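Local structure of glutamate racemase (Francisella tularensis subsp. tularensis, 3OUT) at residues B[8-13]-B[69-74]; B[24-29]-B[210-215]; B[35-40]-B[234-239]; B[53-58]-B[82-87]; B[179-184]-B[203-208]. The protein belongs to the Asp/Glu/hydantoin racemase family and is built of two alpha/beta lobes, each around a parallel sheet, with D-glutamic acid bound in the model. One frame throughout, in Å; residues are numbered along the deposited sequence. Where two conformers were deposited one is given.

Contact 1: B[8-13]-B[69-74]; sequences RPIGVF and EVKAII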
# COMPACT_ATOMS: atom_id res chain seq x y z
N ARG B 8 13.35 -26.07 3.69
CA ARG B 8 12.66 -24.82 3.48
C ARG B 8 13.55 -23.89 2.65
O ARG B 8 14.78 -24.05 2.64
CB ARG B 8 12.31 -24.19 4.83
CG ARG B 8 11.11 -24.88 5.49
CD ARG B 8 10.94 -24.55 6.97
NE ARG B 8 10.03 -25.53 7.56
CZ ARG B 8 9.24 -25.32 8.60
NH1 ARG B 8 9.23 -24.14 9.21
NH2 ARG B 8 8.45 -26.29 9.03
N PRO B 9 12.93 -22.92 1.94
CA PRO B 9 13.68 -21.99 1.10
C PRO B 9 14.40 -20.92 1.90
O PRO B 9 14.02 -20.60 3.05
CB PRO B 9 12.61 -21.36 0.21
CG PRO B 9 11.34 -21.43 1.02
CD PRO B 9 11.49 -22.60 1.96
N ILE B 10 15.41 -20.33 1.27
CA ILE B 10 16.08 -19.11 1.75
C ILE B 10 15.29 -17.92 1.19
O ILE B 10 14.90 -17.93 0.03
CB ILE B 10 17.51 -19.05 1.17
CG1 ILE B 10 18.35 -20.19 1.71
CG2 ILE B 10 18.18 -17.70 1.48
CD1 ILE B 10 19.63 -20.47 0.88
N GLY B 11 15.04 -16.93 2.02
CA GLY B 11 14.39 -15.69 1.60
C GLY B 11 15.42 -14.63 1.31
O GLY B 11 16.22 -14.28 2.18
N VAL B 12 15.37 -14.08 0.10
CA VAL B 12 16.17 -12.96 -0.25
C VAL B 12 15.26 -11.73 -0.30
O VAL B 12 14.35 -11.63 -1.14
CB VAL B 12 16.91 -13.13 -1.63
CG1 VAL B 12 17.63 -11.83 -1.99
CG2 VAL B 12 17.82 -14.35 -1.63
N PHE B 13 15.52 -10.82 0.64
CA PHE B 13 14.68 -9.66 0.99
C PHE B 13 15.26 -8.39 0.37
O PHE B 13 16.32 -7.92 0.79
CB PHE B 13 14.64 -9.64 2.52
CG PHE B 13 13.63 -8.68 3.17
CD1 PHE B 13 13.26 -7.47 2.61
CD2 PHE B 13 13.10 -9.00 4.40
CE1 PHE B 13 12.38 -6.64 3.28
CE2 PHE B 13 12.25 -8.16 5.08
CZ PHE B 13 11.85 -7.01 4.51
N GLU B 69 7.43 -19.59 5.32
CA GLU B 69 8.24 -20.51 6.14
C GLU B 69 9.65 -20.67 5.57
O GLU B 69 10.14 -21.80 5.36
CB GLU B 69 7.54 -21.85 6.38
CG GLU B 69 6.28 -21.70 7.21
CD GLU B 69 5.56 -23.02 7.47
OE1 GLU B 69 5.44 -23.87 6.57
OE2 GLU B 69 5.16 -23.19 8.62
N VAL B 70 10.29 -19.53 5.28
CA VAL B 70 11.72 -19.54 4.95
C VAL B 70 12.53 -20.03 6.15
O VAL B 70 12.13 -19.78 7.29
CB VAL B 70 12.24 -18.18 4.46
CG1 VAL B 70 11.53 -17.76 3.13
CG2 VAL B 70 12.06 -17.07 5.53
N LYS B 71 13.69 -20.64 5.93
CA LYS B 71 14.58 -21.05 7.06
C LYS B 71 15.58 -19.99 7.49
O LYS B 71 16.17 -20.07 8.58
CB LYS B 71 15.35 -22.35 6.76
CG LYS B 71 16.24 -22.28 5.56
CD LYS B 71 16.85 -23.68 5.29
CE LYS B 71 17.65 -23.67 4.06
NZ LYS B 71 18.22 -25.10 3.83
N ALA B 72 15.77 -18.98 6.63
CA ALA B 72 16.71 -17.89 6.86
C ALA B 72 16.34 -16.76 5.91
O ALA B 72 15.79 -16.99 4.84
CB ALA B 72 18.18 -18.32 6.61
N ILE B 73 16.67 -15.56 6.32
CA ILE B 73 16.50 -14.35 5.52
C ILE B 73 17.85 -13.68 5.32
O ILE B 73 18.58 -13.55 6.26
CB ILE B 73 15.52 -13.39 6.19
CG1 ILE B 73 14.11 -13.98 6.13
CG2 ILE B 73 15.53 -11.98 5.51
CD1 ILE B 73 13.11 -13.33 7.07
N ILE B 74 18.13 -13.24 4.10
CA ILE B 74 19.20 -12.32 3.85
C ILE B 74 18.60 -11.01 3.33
O ILE B 74 17.88 -11.01 2.32
CB ILE B 74 20.26 -12.89 2.88
CG1 ILE B 74 21.28 -11.84 2.44
CG2 ILE B 74 19.62 -13.55 1.67
CD1 ILE B 74 22.63 -12.55 2.02
O HOH W 1 10.48 -22.02 9.05
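Lys71 runs its whole side chain past the backbone of Arg8. Its CB touches Arg8 CB at 4.0 Å. CG lies between its own backbone N and carbonyl carbon (chi1 60°), about equally near the carbonyl oxygens of Arg8 and Pro9. From there the chain is extended: CD passes Arg8 O, and CE comes closest to it, with Lys71 CE to Arg8 O at 3.2 Å. The amino group at the tip is gathered in by a salt bridge to Glu33 and by the carbonyls of Asp6 and Leu224. The backbone of the same lysine gives its N-H to Pro9 O at 2.9 Å, leading into the pairing of strands 10-14 and 72-75, parallel neighbours inside the six-stranded sheet. There Gly11 uses both its backbone polar atoms, N donating to Ala72 O and O accepting from Ile74 N, and Phe13 N bonds to Ile74 O. Val12 and Ile74 lie side by side on one face of the sheet, CG2 to CG2 at 3.8 Å, under helix 20-29. On the other face, Ile73 CG2 sits at the edge of the Phe13 ring, 3.9 Å from Phe13 CB, and helix 51-67 packs over both.

Contact 2: B[24-29]-B[210-215]; sequences KNLMSI and QASKML
Ser212 meets Asn25 and Leu26 where the two helices come closest, with axes 9.3 Å apart crossing at -47°. Its CB packs on Leu26 CD2 at 3.8 Å. The hydroxyl lies anti to the carbonyl carbon (chi1 -56°); there Ser212 OG touches Asn25 CB at 3.3 Å while hydrogen-bonding to Ser208 O, one turn back in its own helix. The small side chain lets the backbones approach, and the CA atoms of Leu26 and Ser212 are 5.9 Å apart. The carbonyl of the same serine is met by an apolar tip, Ile29 CD1 lying 3.6 Å from Ser212 O. At Lys213 that methyl also faces the backbone N and, at 4.3 Å, Ile29 CD1 borders Lys213 CG before the rest of the lysine leads away from helix 20-29. A turn beyond Ser212, Leu215 brings CD2 to within 4.1 Å of Leu26 CD2. In the facing helix, Ser28 N and OG both reach Asn25 O from the same face of its plane. Beneath the crossing, Leu26 rests on Ile10 and Val12 of strand 10-14, and Leu215 on Ile10 and on Ala72 of strand 72-75. Helix 208-221 is flanked in turn by helix 100-106, against which Gln210, Ala211 and Met214 pack.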
# COMPACT_ATOMS: atom_id res chain seq x y z
N LYS B 24 22.10 -14.61 -7.44
CA LYS B 24 23.21 -15.07 -8.26
C LYS B 24 24.32 -15.67 -7.36
O LYS B 24 24.83 -16.78 -7.59
CB LYS B 24 23.71 -13.92 -9.14
CG LYS B 24 24.98 -14.23 -9.97
CD LYS B 24 25.65 -12.95 -10.48
CE LYS B 24 26.49 -12.24 -9.39
NZ LYS B 24 27.16 -10.95 -9.84
N ASN B 25 24.67 -14.93 -6.32
CA ASN B 25 25.75 -15.35 -5.45
C ASN B 25 25.39 -16.66 -4.77
O ASN B 25 26.14 -17.53 -4.66
CB ASN B 25 26.07 -14.28 -4.40
CG ASN B 25 26.72 -13.02 -4.97
OD1 ASN B 25 27.43 -13.06 -5.92
ND2 ASN B 25 26.50 -11.96 -4.33
N LEU B 26 24.17 -16.72 -4.27
CA LEU B 26 23.70 -17.92 -3.58
C LEU B 26 23.71 -19.12 -4.49
O LEU B 26 24.04 -20.18 -4.08
CB LEU B 26 22.31 -17.75 -2.93
CG LEU B 26 22.21 -16.76 -1.77
CD1 LEU B 26 20.75 -16.55 -1.37
CD2 LEU B 26 23.02 -17.16 -0.55
N MSE B 27 23.32 -18.91 -5.74
CA MSE B 27 23.26 -19.99 -6.72
C MSE B 27 24.65 -20.52 -7.04
O MSE B 27 24.79 -21.62 -7.57
CB MSE B 27 22.57 -19.51 -8.00
CG MSE B 27 21.06 -19.40 -7.90
SE MSE B 27 20.24 -18.66 -9.50
CE MSE B 27 21.21 -16.97 -9.58
N SER B 28 25.67 -19.74 -6.71
CA SER B 28 27.04 -20.15 -6.96
C SER B 28 27.71 -20.89 -5.81
O SER B 28 28.65 -21.56 -6.05
CB SER B 28 27.92 -18.95 -7.37
OG SER B 28 28.33 -18.23 -6.26
N ILE B 29 27.18 -20.72 -4.60
CA ILE B 29 27.77 -21.39 -3.41
C ILE B 29 26.84 -22.43 -2.77
O ILE B 29 27.31 -23.28 -1.99
CB ILE B 29 28.29 -20.40 -2.32
CG1 ILE B 29 27.16 -19.55 -1.73
CG2 ILE B 29 29.36 -19.48 -2.90
CD1 ILE B 29 27.65 -18.55 -0.68
N GLN B 210 30.07 -11.58 0.34
CA GLN B 210 30.36 -11.78 1.77
C GLN B 210 29.07 -12.08 2.53
O GLN B 210 29.04 -13.01 3.35
CB GLN B 210 31.06 -10.57 2.35
CG GLN B 210 31.37 -10.62 3.86
CD GLN B 210 32.44 -11.65 4.27
OE1 GLN B 210 32.83 -12.52 3.51
NE2 GLN B 210 32.92 -11.52 5.49
N ALA B 211 28.01 -11.32 2.25
CA ALA B 211 26.71 -11.60 2.88
C ALA B 211 26.22 -13.01 2.57
O ALA B 211 25.76 -13.75 3.45
CB ALA B 211 25.62 -10.49 2.46
N SER B 212 26.34 -13.40 1.30
CA SER B 212 25.97 -14.77 0.92
C SER B 212 26.80 -15.83 1.65
O SER B 212 26.26 -16.83 2.11
CB SER B 212 26.07 -14.93 -0.59
OG SER B 212 25.26 -13.94 -1.23
N LYS B 213 28.11 -15.59 1.76
CA LYS B 213 28.99 -16.49 2.53
C LYS B 213 28.63 -16.60 4.00
O LYS B 213 28.74 -17.68 4.57
CB LYS B 213 30.44 -16.08 2.36
CG LYS B 213 30.88 -16.28 0.93
CD LYS B 213 32.35 -16.23 0.76
CE LYS B 213 32.99 -14.98 1.18
NZ LYS B 213 34.48 -15.06 0.95
N MSE B 214 28.20 -15.48 4.60
CA MSE B 214 27.74 -15.49 5.98
C MSE B 214 26.52 -16.41 6.12
O MSE B 214 26.41 -17.14 7.10
CB MSE B 214 27.46 -14.06 6.50
CG MSE B 214 28.72 -13.26 6.70
SE MSE B 214 28.25 -11.45 7.20
CE MSE B 214 29.82 -11.05 8.30
N LEU B 215 25.60 -16.34 5.16
CA LEU B 215 24.45 -17.22 5.18
C LEU B 215 24.89 -18.69 4.99
O LEU B 215 24.46 -19.53 5.74
CB LEU B 215 23.44 -16.81 4.12
CG LEU B 215 22.20 -17.72 4.04
CD1 LEU B 215 21.56 -17.91 5.41
CD2 LEU B 215 21.20 -17.14 3.08

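Contact 3: B[35-40]-B[234-239]; sequences IIYFGD and YRFYVT
Arg235 and Ile36 lie side by side, pointing the same way from adjacent parallel strands. Ile36 CD1 sits over one face of the guanidinium, toward its rim, 3.3 Å from Arg235 NH2. The arginine is bent at chi3 (-84°), which turns NE out of the extended line; a water joins it to Ile35 O. Its NH1 donates to Tyr237 OH at 2.9 Å, and Tyr237 CD2 in turn touches Ile36 CG2 at 3.7 Å. On the other face of the sheet, Tyr37 and Phe236 cross at about a right angle, Tyr37 CB lying 3.7 Å from Phe236 CD2. At the far end Thr239 OG1 donates to the anti lone pair of Asp40 OD1 over 2.7 Å, while its CG2 reaches Phe38 CZ. Behind these side chains stand the backbone bonds, such as Tyr237 N to Tyr37 O at 2.8 Å, which keep the two strands in step for their full length. Further out, Arg51 of the second subunit makes a cation-pi contact with the Tyr237 ring and a hydrogen bond to its OH. Tyr37 OH is held by Asp14 and Ile17 N, and Asp40 OD2 by Arg43 and Tyr46. The loop after strand 35-39 leads to the D-glutamic acid pocket, which includes Tyr46, and the two strands form an inner parallel pair of the six-stranded alpha/beta sheet.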
# COMPACT_ATOMS: atom_id res chain seq x y z
N ILE B 35 15.19 -20.88 -3.27
CA ILE B 35 15.28 -19.45 -2.96
C ILE B 35 13.97 -18.78 -3.34
O ILE B 35 13.43 -18.99 -4.44
CB ILE B 35 16.46 -18.74 -3.72
CG1 ILE B 35 17.80 -19.49 -3.51
CG2 ILE B 35 16.54 -17.25 -3.31
CD1 ILE B 35 18.98 -18.87 -4.25
N ILE B 36 13.48 -17.92 -2.44
CA ILE B 36 12.38 -17.02 -2.71
C ILE B 36 12.98 -15.61 -2.68
O ILE B 36 13.49 -15.19 -1.65
CB ILE B 36 11.28 -17.09 -1.63
CG1 ILE B 36 10.58 -18.45 -1.65
CG2 ILE B 36 10.29 -15.93 -1.82
CD1 ILE B 36 9.52 -18.63 -0.50
N TYR B 37 12.96 -14.93 -3.82
CA TYR B 37 13.33 -13.54 -3.91
C TYR B 37 12.04 -12.69 -3.77
O TYR B 37 11.02 -12.98 -4.44
CB TYR B 37 13.97 -13.25 -5.26
CG TYR B 37 14.13 -11.76 -5.54
CD1 TYR B 37 15.25 -11.07 -5.09
CD2 TYR B 37 13.18 -11.05 -6.27
CE1 TYR B 37 15.39 -9.71 -5.29
CE2 TYR B 37 13.32 -9.68 -6.47
CZ TYR B 37 14.41 -9.01 -6.01
OH TYR B 37 14.55 -7.64 -6.22
N PHE B 38 12.10 -11.65 -2.95
CA PHE B 38 11.02 -10.67 -2.86
C PHE B 38 11.49 -9.31 -3.26
O PHE B 38 12.44 -8.78 -2.67
CB PHE B 38 10.41 -10.57 -1.46
CG PHE B 38 9.05 -9.89 -1.44
CD1 PHE B 38 7.90 -10.66 -1.42
CD2 PHE B 38 8.94 -8.52 -1.56
CE1 PHE B 38 6.65 -10.06 -1.50
CE2 PHE B 38 7.70 -7.91 -1.61
CZ PHE B 38 6.55 -8.71 -1.59
N GLY B 39 10.82 -8.70 -4.22
CA GLY B 39 11.11 -7.32 -4.56
C GLY B 39 9.83 -6.51 -4.57
O GLY B 39 8.86 -6.87 -5.27
N ASP B 40 9.82 -5.42 -3.81
CA ASP B 40 8.68 -4.49 -3.74
C ASP B 40 8.75 -3.48 -4.89
O ASP B 40 8.82 -2.26 -4.69
CB ASP B 40 8.68 -3.78 -2.38
CG ASP B 40 7.45 -2.98 -2.11
OD1 ASP B 40 6.42 -3.13 -2.82
OD2 ASP B 40 7.51 -2.16 -1.14
N TYR B 234 13.45 -21.70 -7.72
CA TYR B 234 13.74 -20.26 -7.61
C TYR B 234 12.50 -19.46 -7.94
O TYR B 234 12.06 -19.44 -9.12
CB TYR B 234 14.86 -19.87 -8.54
CG TYR B 234 16.12 -20.70 -8.34
CD1 TYR B 234 16.84 -20.63 -7.17
CD2 TYR B 234 16.53 -21.59 -9.32
CE1 TYR B 234 17.98 -21.40 -6.97
CE2 TYR B 234 17.67 -22.36 -9.13
CZ TYR B 234 18.40 -22.24 -7.97
OH TYR B 234 19.53 -23.05 -7.78
N ARG B 235 11.94 -18.76 -6.94
CA ARG B 235 10.65 -18.05 -7.14
C ARG B 235 10.93 -16.57 -6.96
O ARG B 235 11.61 -16.20 -6.02
CB ARG B 235 9.59 -18.48 -6.12
CG ARG B 235 9.00 -19.84 -6.37
CD ARG B 235 7.89 -20.20 -5.40
NE ARG B 235 8.41 -20.74 -4.13
CZ ARG B 235 7.77 -20.79 -2.94
NH1 ARG B 235 6.55 -20.30 -2.79
NH2 ARG B 235 8.37 -21.38 -1.89
N PHE B 236 10.44 -15.76 -7.88
CA PHE B 236 10.66 -14.32 -7.86
C PHE B 236 9.29 -13.72 -7.64
O PHE B 236 8.45 -13.72 -8.56
CB PHE B 236 11.32 -13.81 -9.13
CG PHE B 236 12.70 -14.46 -9.37
CD1 PHE B 236 12.79 -15.67 -10.00
CD2 PHE B 236 13.86 -13.86 -8.89
CE1 PHE B 236 14.03 -16.29 -10.15
CE2 PHE B 236 15.08 -14.46 -9.08
CZ PHE B 236 15.17 -15.64 -9.70
N TYR B 237 9.05 -13.26 -6.42
CA TYR B 237 7.78 -12.63 -6.06
C TYR B 237 7.95 -11.13 -6.02
O TYR B 237 8.84 -10.62 -5.35
CB TYR B 237 7.35 -13.12 -4.70
CG TYR B 237 6.78 -14.52 -4.65
CD1 TYR B 237 5.82 -14.95 -5.58
CD2 TYR B 237 7.13 -15.37 -3.62
CE1 TYR B 237 5.24 -16.25 -5.47
CE2 TYR B 237 6.59 -16.63 -3.49
CZ TYR B 237 5.64 -17.08 -4.42
OH TYR B 237 5.05 -18.34 -4.26
N VAL B 238 7.12 -10.42 -6.80
CA VAL B 238 7.26 -8.99 -6.91
C VAL B 238 5.89 -8.31 -6.84
O VAL B 238 4.87 -8.89 -7.27
CB VAL B 238 8.02 -8.60 -8.22
CG1 VAL B 238 9.46 -9.13 -8.16
CG2 VAL B 238 7.32 -9.16 -9.48
N THR B 239 5.88 -7.06 -6.35
CA THR B 239 4.62 -6.32 -6.24
C THR B 239 4.28 -5.48 -7.48
O THR B 239 3.22 -4.89 -7.54
CB THR B 239 4.63 -5.40 -5.00
OG1 THR B 239 5.77 -4.56 -5.06
CG2 THR B 239 4.68 -6.25 -3.71
O HOH W 2 11.38 -21.26 -3.99

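Contact 4: B[53-58]-B[82-87]; sequences TIQKFA and AIAKDI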
# COMPACT_ATOMS: atom_id res chain seq x y z
N THR B 53 8.52 5.33 6.64
CA THR B 53 7.93 4.61 5.53
C THR B 53 8.72 3.36 5.15
O THR B 53 8.14 2.32 4.87
CB THR B 53 7.76 5.54 4.34
OG1 THR B 53 6.70 6.42 4.66
CG2 THR B 53 7.33 4.75 3.11
N ILE B 54 10.04 3.45 5.20
CA ILE B 54 10.87 2.28 4.93
C ILE B 54 10.58 1.20 5.94
O ILE B 54 10.45 0.02 5.56
CB ILE B 54 12.37 2.61 4.86
CG1 ILE B 54 12.65 3.51 3.62
CG2 ILE B 54 13.19 1.30 4.84
CD1 ILE B 54 13.98 4.25 3.67
N GLN B 55 10.45 1.56 7.22
CA GLN B 55 10.08 0.57 8.24
C GLN B 55 8.71 -0.07 8.01
O GLN B 55 8.57 -1.26 8.21
CB GLN B 55 10.16 1.13 9.66
CG GLN B 55 11.57 1.47 10.06
CD GLN B 55 11.74 1.76 11.55
OE1 GLN B 55 10.79 1.98 12.29
NE2 GLN B 55 12.99 1.66 12.01
N LYS B 56 7.71 0.74 7.65
CA LYS B 56 6.38 0.25 7.34
C LYS B 56 6.43 -0.78 6.22
O LYS B 56 5.90 -1.89 6.37
CB LYS B 56 5.46 1.43 6.94
CG LYS B 56 4.06 0.94 6.62
CD LYS B 56 3.18 2.08 6.11
CE LYS B 56 1.73 1.59 5.84
NZ LYS B 56 0.92 1.43 7.14
N PHE B 57 7.14 -0.45 5.13
CA PHE B 57 7.22 -1.33 3.97
C PHE B 57 7.94 -2.62 4.33
O PHE B 57 7.49 -3.76 3.99
CB PHE B 57 8.00 -0.64 2.85
CG PHE B 57 7.29 0.48 2.17
CD1 PHE B 57 5.98 0.78 2.39
CD2 PHE B 57 8.03 1.24 1.25
CE1 PHE B 57 5.38 1.82 1.70
CE2 PHE B 57 7.45 2.26 0.56
CZ PHE B 57 6.13 2.54 0.79
N ALA B 58 9.05 -2.51 5.07
CA ALA B 58 9.85 -3.70 5.43
C ALA B 58 9.09 -4.65 6.34
O ALA B 58 9.24 -5.87 6.20
CB ALA B 58 11.16 -3.30 6.13
N ALA B 82 19.97 -0.73 6.76
CA ALA B 82 20.31 0.45 7.52
C ALA B 82 19.22 0.89 8.50
O ALA B 82 19.49 1.40 9.61
CB ALA B 82 20.57 1.62 6.56
N ILE B 83 17.98 0.76 8.05
CA ILE B 83 16.84 1.42 8.69
C ILE B 83 15.86 0.49 9.36
O ILE B 83 15.24 0.89 10.35
CB ILE B 83 16.14 2.37 7.67
CG1 ILE B 83 17.06 3.56 7.40
CG2 ILE B 83 14.72 2.79 8.11
CD1 ILE B 83 16.83 4.30 6.05
N ALA B 84 15.74 -0.74 8.86
CA ALA B 84 14.70 -1.68 9.28
C ALA B 84 15.17 -3.04 9.70
O ALA B 84 14.34 -3.94 9.89
CB ALA B 84 13.60 -1.81 8.15
N LYS B 85 16.48 -3.21 9.94
CA LYS B 85 16.97 -4.53 10.32
C LYS B 85 16.28 -5.03 11.57
O LYS B 85 15.91 -6.19 11.63
CB LYS B 85 18.49 -4.50 10.55
CG LYS B 85 19.14 -5.86 10.81
CD LYS B 85 20.66 -5.73 10.93
CE LYS B 85 21.11 -4.94 12.15
NZ LYS B 85 22.59 -5.17 12.41
N ASP B 86 16.12 -4.18 12.59
CA ASP B 86 15.53 -4.64 13.83
C ASP B 86 14.04 -4.98 13.69
O ASP B 86 13.59 -5.95 14.29
CB ASP B 86 15.74 -3.60 14.94
CG ASP B 86 17.20 -3.54 15.42
OD1 ASP B 86 18.04 -4.42 15.07
OD2 ASP B 86 17.51 -2.59 16.15
N ILE B 87 13.31 -4.19 12.90
CA ILE B 87 11.91 -4.46 12.55
C ILE B 87 11.82 -5.86 11.95
O ILE B 87 10.96 -6.66 12.33
CB ILE B 87 11.40 -3.42 11.49
CG1 ILE B 87 11.25 -1.99 12.11
CG2 ILE B 87 10.09 -3.89 10.83
CD1 ILE B 87 10.09 -1.88 13.03
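Ala58 and Ala84 bring the two helices together methyl to methyl, CB to CB at 3.5 Å, close to where the CA atoms of Gln55 and Ala84 lie 5.2 Å apart. Beside this tight spot the Ile54 and Ile83 side chains cross at about a right angle, their CD1 atoms 3.7 Å apart, with Ala121 of helix 120-125 packing against both. The side toward Ile87, which is partly exposed, is more polar. There Ile87 lays CG1 against the amide of Gln55, 3.8 Å from Gln55 CD, and Ser264 and Ser267 of the fourth subunit pack near them. The Gln55 chain extends beyond CG and carries NE2 to Ile83 O, a bond of 2.9 Å that is nearly straight (171°) and lies almost in the amide plane. Helix 78-92 is kinked here, and Ile87 N makes no bond to the preceding turn. Gln55 thus supplies Ile83 O with the donor that a regular helix would take from Ile87, so one side-chain amide both bridges the helices and satisfies a carbonyl at the kink.

Contact 5: B[179-184]-B[203-208]; sequences IQALIL and KLIDPS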
# COMPACT_ATOMS: atom_id res chain seq x y z
N ILE B 179 41.19 7.96 1.98
CA ILE B 179 40.53 6.69 2.32
C ILE B 179 41.33 5.48 1.82
O ILE B 179 41.97 5.50 0.75
CB ILE B 179 39.03 6.65 1.85
CG1 ILE B 179 38.90 6.38 0.35
CG2 ILE B 179 38.29 7.92 2.26
CD1 ILE B 179 37.37 6.34 -0.15
N GLN B 180 41.28 4.39 2.59
CA GLN B 180 41.92 3.12 2.24
C GLN B 180 41.04 2.18 1.42
O GLN B 180 41.53 1.26 0.76
CB GLN B 180 42.40 2.43 3.50
CG GLN B 180 43.53 3.20 4.19
CD GLN B 180 43.84 2.66 5.56
OE1 GLN B 180 42.99 2.64 6.45
NE2 GLN B 180 45.09 2.20 5.74
N ALA B 181 39.72 2.39 1.51
CA ALA B 181 38.77 1.59 0.75
C ALA B 181 37.47 2.38 0.69
O ALA B 181 37.21 3.27 1.53
CB ALA B 181 38.50 0.24 1.42
N LEU B 182 36.68 2.08 -0.32
CA LEU B 182 35.38 2.70 -0.53
C LEU B 182 34.34 1.58 -0.53
O LEU B 182 34.36 0.69 -1.41
CB LEU B 182 35.33 3.43 -1.87
CG LEU B 182 33.99 4.16 -2.14
CD1 LEU B 182 33.70 5.35 -1.20
CD2 LEU B 182 33.88 4.64 -3.59
N ILE B 183 33.40 1.64 0.41
CA ILE B 183 32.28 0.70 0.44
C ILE B 183 31.24 1.10 -0.58
O ILE B 183 30.69 2.23 -0.55
CB ILE B 183 31.62 0.59 1.84
CG1 ILE B 183 32.65 0.07 2.86
CG2 ILE B 183 30.42 -0.38 1.82
CD1 ILE B 183 32.14 0.01 4.27
N LEU B 184 30.97 0.16 -1.49
CA LEU B 184 29.87 0.29 -2.45
C LEU B 184 28.55 -0.12 -1.72
O LEU B 184 28.04 -1.30 -1.84
CB LEU B 184 30.14 -0.59 -3.68
CG LEU B 184 31.44 -0.28 -4.42
CD1 LEU B 184 31.51 -1.16 -5.70
CD2 LEU B 184 31.55 1.24 -4.73
N LYS B 203 40.66 0.68 -3.16
CA LYS B 203 40.02 -0.62 -3.08
C LYS B 203 38.50 -0.42 -2.96
O LYS B 203 38.06 0.30 -2.09
CB LYS B 203 40.55 -1.40 -1.87
CG LYS B 203 39.89 -2.76 -1.59
CD LYS B 203 40.70 -3.62 -0.56
CE LYS B 203 40.26 -3.46 0.94
NZ LYS B 203 41.28 -3.89 2.02
N LEU B 204 37.74 -1.04 -3.86
CA LEU B 204 36.27 -0.97 -3.79
C LEU B 204 35.71 -2.22 -3.13
O LEU B 204 36.02 -3.35 -3.52
CB LEU B 204 35.67 -0.76 -5.19
CG LEU B 204 36.27 0.39 -6.00
CD1 LEU B 204 35.62 0.49 -7.42
CD2 LEU B 204 36.17 1.71 -5.30
N ILE B 205 34.83 -2.03 -2.13
CA ILE B 205 34.29 -3.12 -1.36
C ILE B 205 32.83 -3.37 -1.77
O ILE B 205 31.98 -2.49 -1.63
CB ILE B 205 34.31 -2.79 0.16
CG1 ILE B 205 35.71 -2.45 0.66
CG2 ILE B 205 33.63 -3.91 1.01
CD1 ILE B 205 36.68 -3.53 0.51
N ASP B 206 32.56 -4.58 -2.25
CA ASP B 206 31.21 -4.97 -2.63
C ASP B 206 30.81 -6.07 -1.67
O ASP B 206 31.32 -7.18 -1.79
CB ASP B 206 31.21 -5.50 -4.07
CG ASP B 206 29.88 -6.11 -4.49
OD1 ASP B 206 28.94 -6.15 -3.65
OD2 ASP B 206 29.74 -6.47 -5.71
N PRO B 207 29.87 -5.79 -0.77
CA PRO B 207 29.58 -6.74 0.30
C PRO B 207 28.62 -7.88 -0.06
O PRO B 207 28.35 -8.71 0.79
CB PRO B 207 28.95 -5.86 1.35
CG PRO B 207 28.22 -4.87 0.59
CD PRO B 207 29.14 -4.53 -0.56
N SER B 208 28.07 -7.92 -1.27
CA SER B 208 27.07 -8.98 -1.58
C SER B 208 27.52 -10.40 -1.42
O SER B 208 26.79 -11.22 -0.86
CB SER B 208 26.45 -8.80 -2.97
OG SER B 208 27.44 -8.71 -3.95
O HOH W 3 42.98 1.24 -1.55
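Leu184 N donates to Ile205 O at 2.8 Å, the shortest of three backbone bonds that join these parallel strands. The others run from Leu182 N to Lys203 O and from Ile205 N to Leu182 O, the last with its donor tilted 29° from the carbonyl plane. Just before the paired part, a water takes over: it donates to Gln180 O at 2.7 Å and accepts from Lys203 N. Around this frame the side chains pack on both faces of the sheet. Leu182 and Leu204 point the same way side by side, Leu182 CB to Leu204 CD2 at 3.9 Å, beneath Ile196 of helix 193-199, the helix of this beta-alpha-beta crossover. On the opposite face, Ile205 CG1 lies anti to its carbonyl carbon (chi1 -56°) and meets Ala181 CB at 3.9 Å. Leu184 CB presses on Ile205 O at 3.3 Å, and Pro207 CD approaches Leu184 O. Beyond the strand, Asp206 OD1 accepts from Ser208 OG at 3.0 Å and from Ser208 N at 3.1 Å, both above the same face of its carboxylate. The bond from Ser208 N is a capping bond at the start of helix 208-221, where the helix amides would favour the negative charge of the aspartate.

From the N terminus, contacts 1, 2, 3 and 4 open in turn before any closes. Contact 1 closes first, at 69-74, and so crosses contacts 2, 3 and 4; contact 4 follows at 82-87. Contact 5 opens and closes later, between 179 and 208, in series with contacts 1 and 4. Contact 2 then closes at 210-215 and contact 3 at 234-239, crossing each other, with contacts 4 and 5 nested inside both. Contacts 1 and 3 share the six-stranded sheet through neighbouring strands 10-14 and 35-39. Contacts 2 and 4 belong to its helices, while contact 5 lies in the four-stranded sheet and reaches contact 2 where Ser208 touches Asn25.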